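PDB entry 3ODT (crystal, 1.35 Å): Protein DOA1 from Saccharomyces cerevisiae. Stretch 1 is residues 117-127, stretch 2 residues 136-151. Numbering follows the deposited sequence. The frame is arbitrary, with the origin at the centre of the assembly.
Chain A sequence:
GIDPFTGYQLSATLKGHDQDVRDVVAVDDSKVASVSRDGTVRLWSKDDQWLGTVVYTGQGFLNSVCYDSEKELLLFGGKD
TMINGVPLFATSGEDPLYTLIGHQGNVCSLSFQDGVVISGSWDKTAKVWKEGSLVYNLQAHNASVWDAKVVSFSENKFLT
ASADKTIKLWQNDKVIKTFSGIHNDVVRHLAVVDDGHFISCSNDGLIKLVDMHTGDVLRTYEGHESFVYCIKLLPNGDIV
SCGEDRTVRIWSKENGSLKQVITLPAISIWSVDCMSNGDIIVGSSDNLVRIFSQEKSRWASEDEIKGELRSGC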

# COMPACT_ATOMS: atom_id res chain seq x y z
N VAL A 117 6.40 3.89 -11.93
CA VAL A 117 5.38 4.25 -10.96
C VAL A 117 4.05 3.74 -11.50
O VAL A 117 3.73 3.92 -12.68
CB VAL A 117 5.27 5.77 -10.77
CG1 VAL A 117 4.19 6.13 -9.74
CG2 VAL A 117 6.61 6.32 -10.33
N ILE A 118 3.26 3.09 -10.65
CA ILE A 118 1.91 2.72 -11.06
C ILE A 118 0.92 3.20 -10.01
O ILE A 118 1.12 3.00 -8.81
CB ILE A 118 1.78 1.21 -11.40
CG1 ILE A 118 0.41 0.91 -12.02
CG2 ILE A 118 2.07 0.33 -10.20
CD1 ILE A 118 0.27 -0.51 -12.56
N SER A 119 -0.14 3.85 -10.49
CA SER A 119 -1.12 4.50 -9.63
C SER A 119 -2.52 3.94 -9.92
O SER A 119 -2.85 3.57 -11.06
CB SER A 119 -1.11 6.01 -9.85
OG SER A 119 -1.30 6.30 -11.23
N GLY A 120 -3.32 3.83 -8.85
CA GLY A 120 -4.71 3.44 -8.94
C GLY A 120 -5.58 4.62 -8.58
O GLY A 120 -5.25 5.41 -7.70
N SER A 121 -6.74 4.72 -9.23
CA SER A 121 -7.62 5.86 -9.01
C SER A 121 -9.10 5.57 -9.05
O SER A 121 -9.59 4.67 -9.77
CB SER A 121 -7.25 6.95 -10.04
OG SER A 121 -8.14 8.07 -10.06
N TRP A 122 -9.84 6.39 -8.33
CA TRP A 122 -11.30 6.37 -8.39
C TRP A 122 -11.84 6.82 -9.74
O TRP A 122 -13.06 6.73 -9.98
CB TRP A 122 -11.89 7.24 -7.30
CG TRP A 122 -11.71 6.69 -5.95
CD1 TRP A 122 -11.13 5.50 -5.64
CD2 TRP A 122 -12.11 7.28 -4.72
NE1 TRP A 122 -11.18 5.30 -4.27
CE2 TRP A 122 -11.77 6.38 -3.69
CE3 TRP A 122 -12.72 8.49 -4.38
CZ2 TRP A 122 -12.01 6.65 -2.35
CZ3 TRP A 122 -12.97 8.76 -3.05
CH2 TRP A 122 -12.60 7.85 -2.05
N ASP A 123 -10.95 7.32 -10.60
CA ASP A 123 -11.34 7.65 -11.99
C ASP A 123 -11.50 6.39 -12.85
O ASP A 123 -11.82 6.47 -14.03
CB ASP A 123 -10.41 8.68 -12.66
CG ASP A 123 -9.04 8.15 -12.98
OD1 ASP A 123 -8.81 6.94 -12.87
OD2 ASP A 123 -8.19 8.99 -13.37
N LYS A 124 -11.31 5.24 -12.23
CA LYS A 124 -11.53 3.89 -12.81
C LYS A 124 -10.40 3.42 -13.69
O LYS A 124 -10.55 2.46 -14.37
CB LYS A 124 -12.88 3.79 -13.55
CG LYS A 124 -14.03 4.32 -12.75
CD LYS A 124 -15.36 4.13 -13.53
CE LYS A 124 -16.48 4.79 -12.74
NZ LYS A 124 -17.59 5.22 -13.62
N THR A 125 -9.28 4.12 -13.59
CA THR A 125 -8.07 3.72 -14.29
C THR A 125 -6.91 3.47 -13.34
O THR A 125 -6.93 3.87 -12.18
CB THR A 125 -7.60 4.82 -15.30
OG1 THR A 125 -6.96 5.89 -14.58
CG2 THR A 125 -8.76 5.36 -16.12
N ALA A 126 -5.90 2.77 -13.86
CA ALA A 126 -4.57 2.80 -13.28
C ALA A 126 -3.71 3.44 -14.35
O ALA A 126 -4.04 3.37 -15.55
CB ALA A 126 -4.06 1.42 -12.96
N LYS A 127 -2.61 4.07 -13.93
CA LYS A 127 -1.73 4.70 -14.88
C LYS A 127 -0.32 4.26 -14.57
O LYS A 127 0.07 4.11 -13.41
CB LYS A 127 -1.87 6.23 -14.84
CG LYS A 127 -3.15 6.71 -15.57
CD LYS A 127 -3.43 8.20 -15.39
CE LYS A 127 -4.58 8.67 -16.29
NZ LYS A 127 -5.79 7.81 -16.34
N TYR A 136 1.41 4.30 -20.02
CA TYR A 136 0.18 3.55 -20.28
C TYR A 136 -0.96 4.02 -19.39
O TYR A 136 -0.82 4.13 -18.16
CB TYR A 136 0.37 2.05 -20.07
CG TYR A 136 1.55 1.45 -20.79
CD1 TYR A 136 1.59 1.38 -22.17
CD2 TYR A 136 2.59 0.88 -20.09
CE1 TYR A 136 2.65 0.82 -22.83
CE2 TYR A 136 3.66 0.30 -20.75
CZ TYR A 136 3.68 0.28 -22.11
OH TYR A 136 4.74 -0.27 -22.77
N ASN A 137 -2.12 4.23 -20.02
CA ASN A 137 -3.38 4.44 -19.35
C ASN A 137 -4.15 3.11 -19.36
O ASN A 137 -4.53 2.61 -20.43
CB ASN A 137 -4.19 5.51 -20.07
CG ASN A 137 -5.49 5.80 -19.38
OD1 ASN A 137 -5.58 5.74 -18.17
ND2 ASN A 137 -6.52 6.08 -20.17
N LEU A 138 -4.37 2.53 -18.19
CA LEU A 138 -5.04 1.24 -18.06
C LEU A 138 -6.52 1.49 -17.78
O LEU A 138 -6.93 1.64 -16.63
CB LEU A 138 -4.42 0.43 -16.93
CG LEU A 138 -2.88 0.28 -16.93
CD1 LEU A 138 -2.41 -0.74 -15.91
CD2 LEU A 138 -2.34 -0.10 -18.30
N GLN A 139 -7.28 1.55 -18.86
CA GLN A 139 -8.68 1.92 -18.87
C GLN A 139 -9.50 0.70 -19.33
O GLN A 139 -9.38 0.26 -20.48
CB GLN A 139 -8.87 3.13 -19.82
CG GLN A 139 -10.23 3.85 -19.70
CD GLN A 139 -10.22 5.25 -20.35
OE1 GLN A 139 -9.50 6.15 -19.90
NE2 GLN A 139 -11.03 5.43 -21.40
N ALA A 140 -10.30 0.17 -18.42
CA ALA A 140 -11.11 -1.01 -18.68
C ALA A 140 -12.10 -1.28 -17.55
O ALA A 140 -13.25 -1.65 -17.80
CB ALA A 140 -10.23 -2.22 -18.92
N HIS A 141 -11.65 -1.11 -16.31
CA HIS A 141 -12.51 -1.36 -15.16
C HIS A 141 -13.74 -0.46 -15.17
O HIS A 141 -13.68 0.68 -15.65
CB HIS A 141 -11.77 -1.14 -13.84
CG HIS A 141 -10.84 -2.25 -13.47
ND1 HIS A 141 -11.29 -3.49 -13.08
CD2 HIS A 141 -9.49 -2.28 -13.39
CE1 HIS A 141 -10.24 -4.26 -12.81
NE2 HIS A 141 -9.15 -3.54 -12.98
N ASN A 142 -14.83 -0.96 -14.58
CA ASN A 142 -16.11 -0.26 -14.57
C ASN A 142 -16.39 0.53 -13.29
O ASN A 142 -17.47 1.07 -13.12
CB ASN A 142 -17.25 -1.27 -14.78
CG ASN A 142 -18.42 -0.67 -15.49
OD1 ASN A 142 -18.31 0.39 -16.11
ND2 ASN A 142 -19.56 -1.35 -15.43
N ALA A 143 -15.42 0.55 -12.39
CA ALA A 143 -15.53 1.22 -11.12
C ALA A 143 -14.12 1.48 -10.60
O ALA A 143 -13.13 1.08 -11.24
CB ALA A 143 -16.33 0.39 -10.11
N SER A 144 -14.04 2.16 -9.47
CA SER A 144 -12.77 2.61 -8.91
C SER A 144 -11.74 1.50 -8.89
O SER A 144 -12.06 0.35 -8.59
CB SER A 144 -12.99 3.12 -7.50
OG SER A 144 -13.81 4.26 -7.53
N VAL A 145 -10.51 1.88 -9.17
CA VAL A 145 -9.36 1.00 -9.11
C VAL A 145 -8.65 1.27 -7.79
O VAL A 145 -8.01 2.31 -7.58
CB VAL A 145 -8.44 1.23 -10.31
CG1 VAL A 145 -7.14 0.44 -10.15
CG2 VAL A 145 -9.15 0.86 -11.61
N TRP A 146 -8.83 0.34 -6.86
CA TRP A 146 -8.31 0.50 -5.51
C TRP A 146 -6.82 0.20 -5.41
O TRP A 146 -6.15 0.73 -4.50
CB TRP A 146 -9.06 -0.42 -4.56
CG TRP A 146 -10.34 0.22 -4.09
CD1 TRP A 146 -11.61 -0.13 -4.44
CD2 TRP A 146 -10.45 1.31 -3.18
NE1 TRP A 146 -12.51 0.68 -3.79
CE2 TRP A 146 -11.82 1.56 -3.00
CE3 TRP A 146 -9.51 2.07 -2.46
CZ2 TRP A 146 -12.29 2.56 -2.16
CZ3 TRP A 146 -9.98 3.07 -1.62
CH2 TRP A 146 -11.36 3.29 -1.46
N ASP A 147 -6.29 -0.64 -6.31
CA ASP A 147 -4.87 -0.92 -6.29
C ASP A 147 -4.36 -1.29 -7.67
O ASP A 147 -5.10 -1.74 -8.52
CB ASP A 147 -4.54 -2.03 -5.28
CG ASP A 147 -3.06 -2.05 -4.91
OD1 ASP A 147 -2.39 -1.00 -5.02
OD2 ASP A 147 -2.54 -3.13 -4.55
N ALA A 148 -3.06 -1.11 -7.85
CA ALA A 148 -2.36 -1.41 -9.09
C ALA A 148 -0.91 -1.72 -8.73
O ALA A 148 -0.27 -1.04 -7.90
CB ALA A 148 -2.43 -0.21 -10.08
N LYS A 149 -0.40 -2.77 -9.35
CA LYS A 149 0.95 -3.27 -9.09
C LYS A 149 1.64 -3.67 -10.38
O LYS A 149 0.99 -4.12 -11.34
CB LYS A 149 0.90 -4.47 -8.17
CG LYS A 149 0.42 -4.19 -6.76
CD LYS A 149 1.38 -3.29 -6.00
CE LYS A 149 1.27 -3.49 -4.48
NZ LYS A 149 0.12 -2.79 -3.87
N VAL A 150 2.94 -3.52 -10.38
CA VAL A 150 3.75 -4.01 -11.47
C VAL A 150 3.97 -5.53 -11.27
O VAL A 150 4.41 -5.97 -10.21
CB VAL A 150 5.12 -3.30 -11.49
CG1 VAL A 150 6.03 -3.95 -12.55
CG2 VAL A 150 4.94 -1.81 -11.78
N VAL A 151 3.65 -6.31 -12.28
CA VAL A 151 3.96 -7.74 -12.28
C VAL A 151 5.37 -7.95 -12.83
O VAL A 151 6.20 -8.61 -12.21
CB VAL A 151 2.93 -8.49 -13.11
CG1 VAL A 151 3.34 -9.96 -13.27
CG2 VAL A 151 1.55 -8.39 -12.45

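Stretch 1 folds into a hairpin: strand 117-121, a type I turn from S121 to K124, then a second strand that includes A126 and K127. That second strand runs antiparallel to strand 136-139 of stretch 2. A126 and L138 form the hydrogen-bonded pair, with A126 N to L138 O at 3.2 Å and L138 N to A126 O at 2.8 Å. Strand 145-150 lies close to strand 117-121, and its V145 N donates to S121 O at 3.0 Å.

The residues most covered by the other stretch are K124, I118 and W122, all in stretch 1. K124 closes the turn, with a positive phi of 80°. Its long aliphatic chain lies along the loop of stretch 2. K124 CG is 3.6 Å from A143 C, and K124 CD is 3.7 Å from N142 O. These contacts use the methylenes.

I118 is buried and points toward stretch 2. I118 CG1 meets A148 CB at 3.6 Å, and I118 CG2 meets V150 CG2 at 3.9 Å. A126 adds to this apolar cluster, with its CB 3.7 Å from A148 CB and 4.0 Å from L138 CD1. The two alanine methyls meet directly. A148 O is buried here without a polar partner.

W122 sets its edge against the face of W146. The ring planes are at 75°, and NE1 of W122 is 3.5 Å from CH2 of W146. Such a pairing places the polarised edge of one indole over the electron-rich face of the other. S144 OG sits 3.4 Å from W122 CA.

On the sheet face that carries T125, K127 and N137, a polar chain forms. K127 NZ donates to N137 OD1 at 2.8 Å and to T125 OG1 at 2.9 Å. N137 ND2 in turn donates to Q139 OE1 at 3.0 Å. The lysine's ammonium thus ties the two strands together.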